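PDB 4PEY: Exo-beta-1,3-glucanase from Streptomyces sp. SirexAA-E, which hydrolyses laminarin and laminarioligosaccharides from their non-reducing ends, releasing glucose and laminaribiose. Local coordinates for residues A[439-443]-A[455-459]; A[474-480]-A[507-513]. The protein carries 1 engineered substitution. All coordinates share one frame; numbering follows the deposited sequence.

Interaction 1. Residues A[439-443]-A[455-459]. Engineered in segment 455-459: Ala-458 (natural residue Glu).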
ATOM      1  N   ASN A 439     -11.997   6.413  13.493  1.00 10.77           N
ATOM      2  CA  ASN A 439     -12.621   7.149  14.596  1.00 12.07           C
ATOM      3  C   ASN A 439     -11.847   6.982  15.905  1.00 13.69           C
ATOM      4  O   ASN A 439     -11.886   7.870  16.760  1.00 13.88           O
ATOM      5  CB  ASN A 439     -14.088   6.723  14.810  1.00 13.27           C
ATOM      6  CG  ASN A 439     -14.980   7.010  13.608  1.00 13.09           C
ATOM      7  OD1 ASN A 439     -14.783   6.452  12.529  1.00 14.12           O
ATOM      8  ND2 ASN A 439     -16.002   7.842  13.806  1.00 14.65           N
ATOM      9  N   LYS A 440     -11.156   5.853  16.062  1.00 12.69           N
ATOM     10  CA  LYS A 440     -10.349   5.604  17.255  1.00 11.81           C
ATOM     11  C   LYS A 440      -8.887   5.332  16.865  1.00 12.66           C
ATOM     12  O   LYS A 440      -8.298   6.147  16.152  1.00 13.64           O
ATOM     13  CB  LYS A 440     -10.969   4.473  18.081  1.00 13.62           C
ATOM     14  CG  LYS A 440     -12.397   4.837  18.518  1.00 14.23           C
ATOM     15  CD  LYS A 440     -12.988   3.872  19.521  1.00 15.64           C
ATOM     16  CE  LYS A 440     -14.391   4.326  19.924  1.00 18.64           C
ATOM     17  NZ  LYS A 440     -14.383   5.684  20.551  1.00 26.42           N
ATOM     18  N   TYR A 441      -8.289   4.236  17.332  1.00 12.08           N
ATOM     19  CA  TYR A 441      -6.883   3.963  17.022  1.00 11.46           C
ATOM     20  C   TYR A 441      -6.695   3.512  15.578  1.00 11.83           C
ATOM     21  O   TYR A 441      -7.194   2.451  15.188  1.00 11.52           O
ATOM     22  CB  TYR A 441      -6.302   2.867  17.927  1.00 12.85           C
ATOM     23  CG  TYR A 441      -6.248   3.169  19.404  1.00 13.07           C
ATOM     24  CD1 TYR A 441      -5.469   4.207  19.898  1.00 14.64           C
ATOM     25  CD2 TYR A 441      -6.934   2.375  20.313  1.00 14.38           C
ATOM     26  CE1 TYR A 441      -5.400   4.466  21.261  1.00 15.90           C
ATOM     27  CE2 TYR A 441      -6.866   2.619  21.668  1.00 16.00           C
ATOM     28  CZ  TYR A 441      -6.102   3.670  22.138  1.00 17.61           C
ATOM     29  OH  TYR A 441      -6.037   3.909  23.494  1.00 20.13           O
ATOM     30  N   ASP A 442      -5.939   4.271  14.791  1.00 11.32           N
ATOM     31  CA  ASP A 442      -5.668   3.838  13.422  1.00 11.07           C
ATOM     32  C   ASP A 442      -4.863   2.538  13.416  1.00 11.85           C
ATOM     33  O   ASP A 442      -5.219   1.604  12.703  1.00 11.70           O
ATOM     34  CB  ASP A 442      -4.953   4.940  12.647  1.00 11.79           C
ATOM     35  CG  ASP A 442      -5.662   6.271  12.770  1.00 12.65           C
ATOM     36  OD1 ASP A 442      -5.536   6.894  13.848  1.00 13.07           O
ATOM     37  OD2 ASP A 442      -6.354   6.692  11.807  1.00 11.99           O
ATOM     38  N   VAL A 443      -3.797   2.480  14.211  1.00 10.66           N
ATOM     39  CA  VAL A 443      -3.012   1.258  14.370  1.00 11.23           C
ATOM     40  C   VAL A 443      -2.844   0.948  15.851  1.00 11.34           C
ATOM     41  O   VAL A 443      -2.510   1.841  16.642  1.00 12.52           O
ATOM     42  CB  VAL A 443      -1.609   1.375  13.707  1.00 10.45           C
ATOM     43  CG1 VAL A 443      -0.740   0.152  14.026  1.00 11.53           C
ATOM     44  CG2 VAL A 443      -1.747   1.547  12.198  1.00 10.96           C
ATOM     45  N   TYR A 455       5.716   4.923   8.428  1.00  9.48           N
ATOM     46  CA  TYR A 455       4.299   5.038   8.741  1.00 10.38           C
ATOM     47  C   TYR A 455       3.790   6.401   8.314  1.00 10.08           C
ATOM     48  O   TYR A 455       4.432   7.422   8.585  1.00 11.84           O
ATOM     49  CB  TYR A 455       4.045   4.839  10.239  1.00 10.66           C
ATOM     50  CG  TYR A 455       2.587   4.900  10.653  1.00 10.30           C
ATOM     51  CD1 TYR A 455       1.648   4.055  10.072  1.00 11.31           C
ATOM     52  CD2 TYR A 455       2.151   5.784  11.646  1.00 11.15           C
ATOM     53  CE1 TYR A 455       0.316   4.087  10.453  1.00 11.04           C
ATOM     54  CE2 TYR A 455       0.813   5.820  12.049  1.00 11.61           C
ATOM     55  CZ  TYR A 455      -0.100   4.968  11.450  1.00 11.75           C
ATOM     56  OH  TYR A 455      -1.429   4.986  11.829  1.00 11.62           O
ATOM     57  N   GLN A 456       2.644   6.413   7.641  1.00 10.22           N
ATOM     58  CA  GLN A 456       1.948   7.662   7.330  1.00  9.74           C
ATOM     59  C   GLN A 456       0.513   7.571   7.808  1.00 10.41           C
ATOM     60  O   GLN A 456      -0.218   6.644   7.435  1.00 10.86           O
ATOM     61  CB  GLN A 456       1.975   7.973   5.828  1.00 10.92           C
ATOM     62  CG  GLN A 456       1.332   9.343   5.475  1.00  9.73           C
ATOM     63  CD  GLN A 456      -0.163   9.268   5.190  1.00  9.94           C
ATOM     64  OE1 GLN A 456      -0.621   8.425   4.412  1.00 13.28           O
ATOM     65  NE2 GLN A 456      -0.933  10.155   5.828  1.00 10.25           N
ATOM     66  N   ASN A 457       0.118   8.530   8.644  1.00  9.99           N
ATOM     67  CA  ASN A 457      -1.249   8.634   9.113  1.00  9.51           C
ATOM     68  C   ASN A 457      -1.781  10.047   8.964  1.00 10.07           C
ATOM     69  O   ASN A 457      -1.020  11.015   9.042  1.00 11.75           O
ATOM     70  CB  ASN A 457      -1.348   8.219  10.582  1.00 10.83           C
ATOM     71  CG  ASN A 457      -2.627   8.709  11.236  1.00 11.28           C
ATOM     72  OD1 ASN A 457      -2.670   9.794  11.828  1.00 11.57           O
ATOM     73  ND2 ASN A 457      -3.684   7.913  11.127  1.00 12.03           N
ATOM     74  N   ALA A 458      -3.085  10.161   8.729  1.00 10.44           N
ATOM     75  CA  ALA A 458      -3.799  11.403   9.000  1.00 11.12           C
ATOM     76  C   ALA A 458      -4.983  11.028   9.861  1.00 10.84           C
ATOM     77  O   ALA A 458      -5.614   9.993   9.631  1.00 12.52           O
ATOM     78  CB  ALA A 458      -4.244  12.103   7.720  1.00 12.82           C
ATOM     79  N   LYS A 459      -5.276  11.848  10.864  1.00 11.64           N
ATOM     80  CA  LYS A 459      -6.390  11.577  11.765  1.00 11.56           C
ATOM     81  C   LYS A 459      -7.719  11.908  11.085  1.00 13.35           C
ATOM     82  O   LYS A 459      -7.744  12.573  10.047  1.00 15.82           O
ATOM     83  CB  LYS A 459      -6.223  12.368  13.068  1.00 12.45           C
ATOM     84  CG  LYS A 459      -5.048  11.890  13.944  1.00 12.16           C
ATOM     85  CD  LYS A 459      -5.182  10.434  14.403  1.00 13.05           C
ATOM     86  CE  LYS A 459      -6.443  10.189  15.219  1.00 13.11           C
ATOM     87  NZ  LYS A 459      -6.634   8.749  15.577  1.00 13.32           N
TER
HETATM   88  O   HOH W   1      -9.633   9.379  15.855  1.00 16.30           O
HETATM   89  O   HOH W   2      -7.883   8.876  12.739  1.00 12.72           O
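Asp-442 and Lys-459 form a salt bridge inside one coil of a parallel beta-helix, the fold of glycoside hydrolase family 55. Here the loop leading into strand 443-445 meets the end of strand 450-458, and the two segments run in nearly opposite directions, end to end 175° apart. The bridge spans 2.8 Å from Lys-459 NZ to Asp-442 OD1, which offers its syn lone pair. Two bends, at chi2 and chi3 of Lys-459, fold the ammonium back toward the carboxylate. NZ has a further acceptor on the next coil, while Asp-442 OD2 takes the N-H of Phe-438.

The Val-443 end is tightly packed and holds neither bridging water: Val-443 CG2 lies 3.7 Å from Tyr-455 CE1, oblique to the ring, and Tyr-455 OH, weakly bonded to Ala-479 O, comes to 3.6 Å from Asp-442 CB. The opposite end is wetter. One water donates to Asp-442 OD2 and accepts weakly from Lys-459 NZ; another accepts from NZ and donates weakly to Asn-439 O. Ala-458, the engineered replacement of the inferred proton donor Glu, points away from the loop. Asn-457 OD1 bonds Ser-496 OG; its ND2 donates to Val-435 O and lies 3.0 Å from Asp-442 OD2.

Interaction 2. Residues A[474-480]-A[507-513]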
ATOM      1  N   ILE A 474      -7.250  10.677  28.077  1.00 19.41           N
ATOM      2  CA  ILE A 474      -6.451  11.166  26.958  1.00 17.68           C
ATOM      3  C   ILE A 474      -7.345  11.836  25.917  1.00 16.22           C
ATOM      4  O   ILE A 474      -8.415  11.318  25.582  1.00 15.94           O
ATOM      5  CB  ILE A 474      -5.640  10.011  26.316  1.00 18.87           C
ATOM      6  CG1 ILE A 474      -4.661   9.433  27.345  1.00 22.16           C
ATOM      7  CG2 ILE A 474      -4.898  10.464  25.050  1.00 18.39           C
ATOM      8  CD1 ILE A 474      -3.984   8.173  26.886  1.00 26.13           C
ATOM      9  N   LYS A 475      -6.912  12.996  25.419  1.00 16.36           N
ATOM     10  CA  LYS A 475      -7.603  13.656  24.319  1.00 15.19           C
ATOM     11  C   LYS A 475      -7.239  12.985  23.001  1.00 14.10           C
ATOM     12  O   LYS A 475      -6.098  13.065  22.551  1.00 14.77           O
ATOM     13  CB  LYS A 475      -7.251  15.140  24.254  1.00 16.67           C
ATOM     14  CG  LYS A 475      -7.739  15.957  25.435  1.00 18.78           C
ATOM     15  CD  LYS A 475      -7.320  17.400  25.240  1.00 23.09           C
ATOM     16  CE  LYS A 475      -7.347  18.200  26.530  1.00 29.48           C
ATOM     17  NZ  LYS A 475      -6.632  19.494  26.330  1.00 32.57           N
ATOM     18  N   GLY A 476      -8.203  12.316  22.384  1.00 13.79           N
ATOM     19  CA  GLY A 476      -7.940  11.635  21.130  1.00 13.05           C
ATOM     20  C   GLY A 476      -7.360  10.241  21.304  1.00 13.61           C
ATOM     21  O   GLY A 476      -6.940   9.840  22.397  1.00 14.64           O
ATOM     22  N   TYR A 477      -7.357   9.503  20.202  1.00 13.66           N
ATOM     23  CA  TYR A 477      -6.768   8.177  20.115  1.00 12.69           C
ATOM     24  C   TYR A 477      -5.507   8.250  19.285  1.00 11.54           C
ATOM     25  O   TYR A 477      -5.537   8.789  18.179  1.00 13.70           O
ATOM     26  CB  TYR A 477      -7.745   7.192  19.470  1.00 13.94           C
ATOM     27  CG  TYR A 477      -8.979   6.903  20.293  1.00 14.88           C
ATOM     28  CD1 TYR A 477     -10.049   7.792  20.320  1.00 15.83           C
ATOM     29  CD2 TYR A 477      -9.078   5.729  21.033  1.00 15.72           C
ATOM     30  CE1 TYR A 477     -11.185   7.520  21.081  1.00 16.38           C
ATOM     31  CE2 TYR A 477     -10.195   5.453  21.785  1.00 17.47           C
ATOM     32  CZ  TYR A 477     -11.245   6.346  21.812  1.00 17.89           C
ATOM     33  OH  TYR A 477     -12.355   6.036  22.565  1.00 21.96           O
ATOM     34  N   ALA A 478      -4.398   7.728  19.801  1.00 12.62           N
ATOM     35  CA  ALA A 478      -3.160   7.695  19.019  1.00 13.09           C
ATOM     36  C   ALA A 478      -3.371   7.131  17.604  1.00 11.48           C
ATOM     37  O   ALA A 478      -4.180   6.222  17.392  1.00 12.60           O
ATOM     38  CB  ALA A 478      -2.094   6.877  19.744  1.00 13.25           C
ATOM     39  N   ALA A 479      -2.633   7.672  16.642  1.00 12.05           N
ATOM     40  CA  ALA A 479      -2.559   7.078  15.308  1.00 10.51           C
ATOM     41  C   ALA A 479      -1.849   5.726  15.335  1.00 11.67           C
ATOM     42  O   ALA A 479      -2.088   4.874  14.483  1.00 11.63           O
ATOM     43  CB  ALA A 479      -1.851   8.014  14.365  1.00 12.76           C
ATOM     44  N   TYR A 480      -0.958   5.554  16.309  1.00 11.08           N
ATOM     45  CA  TYR A 480      -0.148   4.350  16.424  1.00 11.41           C
ATOM     46  C   TYR A 480       0.082   4.080  17.901  1.00 11.29           C
ATOM     47  O   TYR A 480       0.803   4.821  18.571  1.00 12.25           O
ATOM     48  CB  TYR A 480       1.166   4.531  15.670  1.00 11.78           C
ATOM     49  CG  TYR A 480       2.032   3.303  15.457  1.00 11.12           C
ATOM     50  CD1 TYR A 480       2.874   2.834  16.465  1.00 12.12           C
ATOM     51  CD2 TYR A 480       2.078   2.669  14.215  1.00 11.51           C
ATOM     52  CE1 TYR A 480       3.706   1.733  16.254  1.00 12.01           C
ATOM     53  CE2 TYR A 480       2.893   1.573  13.991  1.00 11.61           C
ATOM     54  CZ  TYR A 480       3.721   1.117  15.009  1.00 11.94           C
ATOM     55  OH  TYR A 480       4.550   0.037  14.783  1.00 12.71           O
ATOM     56  N   ARG A 507      -8.076  19.288  20.041  1.00 11.95           N
ATOM     57  CA  ARG A 507      -6.707  18.917  20.370  1.00 12.07           C
ATOM     58  C   ARG A 507      -6.532  17.401  20.315  1.00 14.26           C
ATOM     59  O   ARG A 507      -7.376  16.645  20.810  1.00 14.55           O
ATOM     60  CB  ARG A 507      -6.332  19.427  21.763  1.00 13.56           C
ATOM     61  CG  ARG A 507      -6.231  20.939  21.832  1.00 13.40           C
ATOM     62  CD  ARG A 507      -5.135  21.448  20.905  1.00 13.11           C
ATOM     63  NE  ARG A 507      -4.984  22.903  20.955  1.00 14.22           N
ATOM     64  CZ  ARG A 507      -5.490  23.755  20.065  1.00 13.55           C
ATOM     65  NH1 ARG A 507      -6.189  23.318  19.019  1.00 13.74           N
ATOM     66  NH2 ARG A 507      -5.274  25.058  20.212  1.00 13.78           N
ATOM     67  N   GLN A 508      -5.426  16.975  19.715  1.00 12.00           N
ATOM     68  CA  GLN A 508      -5.033  15.571  19.648  1.00 12.30           C
ATOM     69  C   GLN A 508      -3.840  15.428  20.582  1.00 13.55           C
ATOM     70  O   GLN A 508      -2.828  16.081  20.361  1.00 14.33           O
ATOM     71  CB  GLN A 508      -4.668  15.184  18.210  1.00 12.59           C
ATOM     72  CG  GLN A 508      -4.081  13.781  18.034  1.00 13.45           C
ATOM     73  CD  GLN A 508      -5.135  12.680  18.036  1.00 13.39           C
ATOM     74  OE1 GLN A 508      -6.307  12.911  17.714  1.00 13.94           O
ATOM     75  NE2 GLN A 508      -4.718  11.472  18.395  1.00 14.85           N
ATOM     76  N   GLN A 509      -3.942  14.627  21.641  1.00 12.31           N
ATOM     77  CA  GLN A 509      -2.864  14.633  22.631  1.00 12.23           C
ATOM     78  C   GLN A 509      -1.524  14.212  22.024  1.00 13.16           C
ATOM     79  O   GLN A 509      -0.485  14.815  22.311  1.00 14.80           O
ATOM     80  CB  GLN A 509      -3.209  13.732  23.815  1.00 15.42           C
ATOM     81  CG  GLN A 509      -2.333  13.949  25.026  1.00 20.28           C
ATOM     82  CD  GLN A 509      -3.037  13.566  26.326  1.00 25.74           C
ATOM     83  OE1 GLN A 509      -4.233  13.807  26.504  1.00 28.83           O
ATOM     84  NE2 GLN A 509      -2.295  12.973  27.235  1.00 28.67           N
ATOM     85  N   HIS A 510      -1.546  13.194  21.169  1.00 13.29           N
ATOM     86  CA  HIS A 510      -0.317  12.704  20.554  1.00 13.40           C
ATOM     87  C   HIS A 510      -0.599  11.902  19.291  1.00 12.36           C
ATOM     88  O   HIS A 510      -1.726  11.446  19.061  1.00 13.36           O
ATOM     89  CB  HIS A 510       0.470  11.840  21.547  1.00 13.36           C
ATOM     90  CG  HIS A 510      -0.372  10.836  22.276  1.00 13.64           C
ATOM     91  ND1 HIS A 510      -0.367  10.718  23.650  1.00 14.86           N
ATOM     92  CD2 HIS A 510      -1.259   9.915  21.823  1.00 14.68           C
ATOM     93  CE1 HIS A 510      -1.201   9.757  24.012  1.00 15.69           C
ATOM     94  NE2 HIS A 510      -1.760   9.258  22.923  1.00 15.31           N
ATOM     95  N   GLY A 511       0.426  11.735  18.464  1.00 12.86           N
ATOM     96  CA  GLY A 511       0.327  10.846  17.320  1.00 13.10           C
ATOM     97  C   GLY A 511       0.607   9.403  17.718  1.00 11.90           C
ATOM     98  O   GLY A 511       0.061   8.469  17.125  1.00 12.50           O
ATOM     99  N   PHE A 512       1.447   9.231  18.738  1.00 12.34           N
ATOM    100  CA  PHE A 512       1.987   7.928  19.119  1.00 11.91           C
ATOM    101  C   PHE A 512       1.837   7.708  20.615  1.00 11.43           C
ATOM    102  O   PHE A 512       1.948   8.653  21.396  1.00 13.99           O
ATOM    103  CB  PHE A 512       3.458   7.840  18.703  1.00 11.93           C
ATOM    104  CG  PHE A 512       3.669   8.133  17.253  1.00 11.14           C
ATOM    105  CD1 PHE A 512       3.817   9.438  16.808  1.00 12.74           C
ATOM    106  CD2 PHE A 512       3.656   7.108  16.323  1.00 12.32           C
ATOM    107  CE1 PHE A 512       3.970   9.715  15.458  1.00 13.23           C
ATOM    108  CE2 PHE A 512       3.814   7.374  14.979  1.00 13.71           C
ATOM    109  CZ  PHE A 512       3.966   8.680  14.542  1.00 14.21           C
ATOM    110  N   GLN A 513       1.578   6.464  21.008  1.00 11.11           N
ATOM    111  CA  GLN A 513       1.440   6.110  22.419  1.00 11.86           C
ATOM    112  C   GLN A 513       2.117   4.763  22.633  1.00 12.55           C
ATOM    113  O   GLN A 513       1.882   3.824  21.865  1.00 13.84           O
ATOM    114  CB  GLN A 513      -0.038   6.049  22.850  1.00 13.00           C
ATOM    115  CG  GLN A 513      -0.226   5.736  24.336  1.00 14.77           C
ATOM    116  CD  GLN A 513      -1.678   5.489  24.732  1.00 19.13           C
ATOM    117  OE1 GLN A 513      -2.521   5.136  23.902  1.00 21.00           O
ATOM    118  NE2 GLN A 513      -1.969   5.666  26.012  1.00 24.04           N
TER
HETATM  119  O   HOH W   3      -4.050  11.322  21.529  1.00 15.14           O
HETATM  120  O   HOH W   4      -8.439  10.979  17.957  1.00 15.09           O
HETATM  121  O   HOH W   5      -3.868   7.326  22.695  1.00 15.15           O
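Lys-475 and Gln-509 pair through two bonds. Gln-509 N donates to Lys-475 O at 2.8 Å, and its side-chain OE1 returns to accept Lys-475 N at 3.0 Å, nearly straight at the hydrogen (165°) although the donor sits above the carbonyl plane. With CG anti to the backbone N (chi1 -165°) and the chain extended beyond, the Gln-509 amide can reach that far. Lys-475 O also receives a water that accepts from His-510 N.

Gln-508 spends both N-H groups of NE2 on carbonyls close to its amide plane: Tyr-477 O at 2.8 Å, met from above the plane of that carbonyl, and His-510 O at 3.1 Å. Its OE1 takes a water that also accepts from Tyr-477 N. A third water meets Ala-478 N, Gln-513 OE1 and, at the ring edge, His-510 NE2; ND1 of the same ring is bonded to Asn-541 O.

Gly-511 O accepts Tyr-480 N at 3.2 Å and, weakly, Ala-479 N, while Gln-513 N reaches Tyr-480 O at 3.0 Å. Beside these bonds Tyr-480 CB packs 3.6 Å from Phe-512 CD2. Parallel pairing of Tyr-480 with Phe-512, their side chains on one face, is the stacking of successive coils that defines a parallel beta-helix.

Along the chain the residues of interaction 1 all precede those of interaction 2, and the two centres lie 9 Å apart near the C-terminal end of the beta-helix. Strands 443-445, 480-482 and 512-513 are consecutive neighbours in one parallel sheet, so the two contacts belong to successive coils; strand 450-458 lies on another face of the helix, beside 489-498. The two contacts touch directly: Lys-459 NZ donates to Tyr-477 O, and Asn-457 OD1 packs 3.2 Å from Ala-479 CB. Interaction 1 is nearer the active site, with the Ala-458 side chain about 5 Å from a bound glucose, whereas the side chain of Ala-479 in interaction 2 is about 12 Å from one. The strand end carrying the position of the inferred proton donor therefore contacts the following coil.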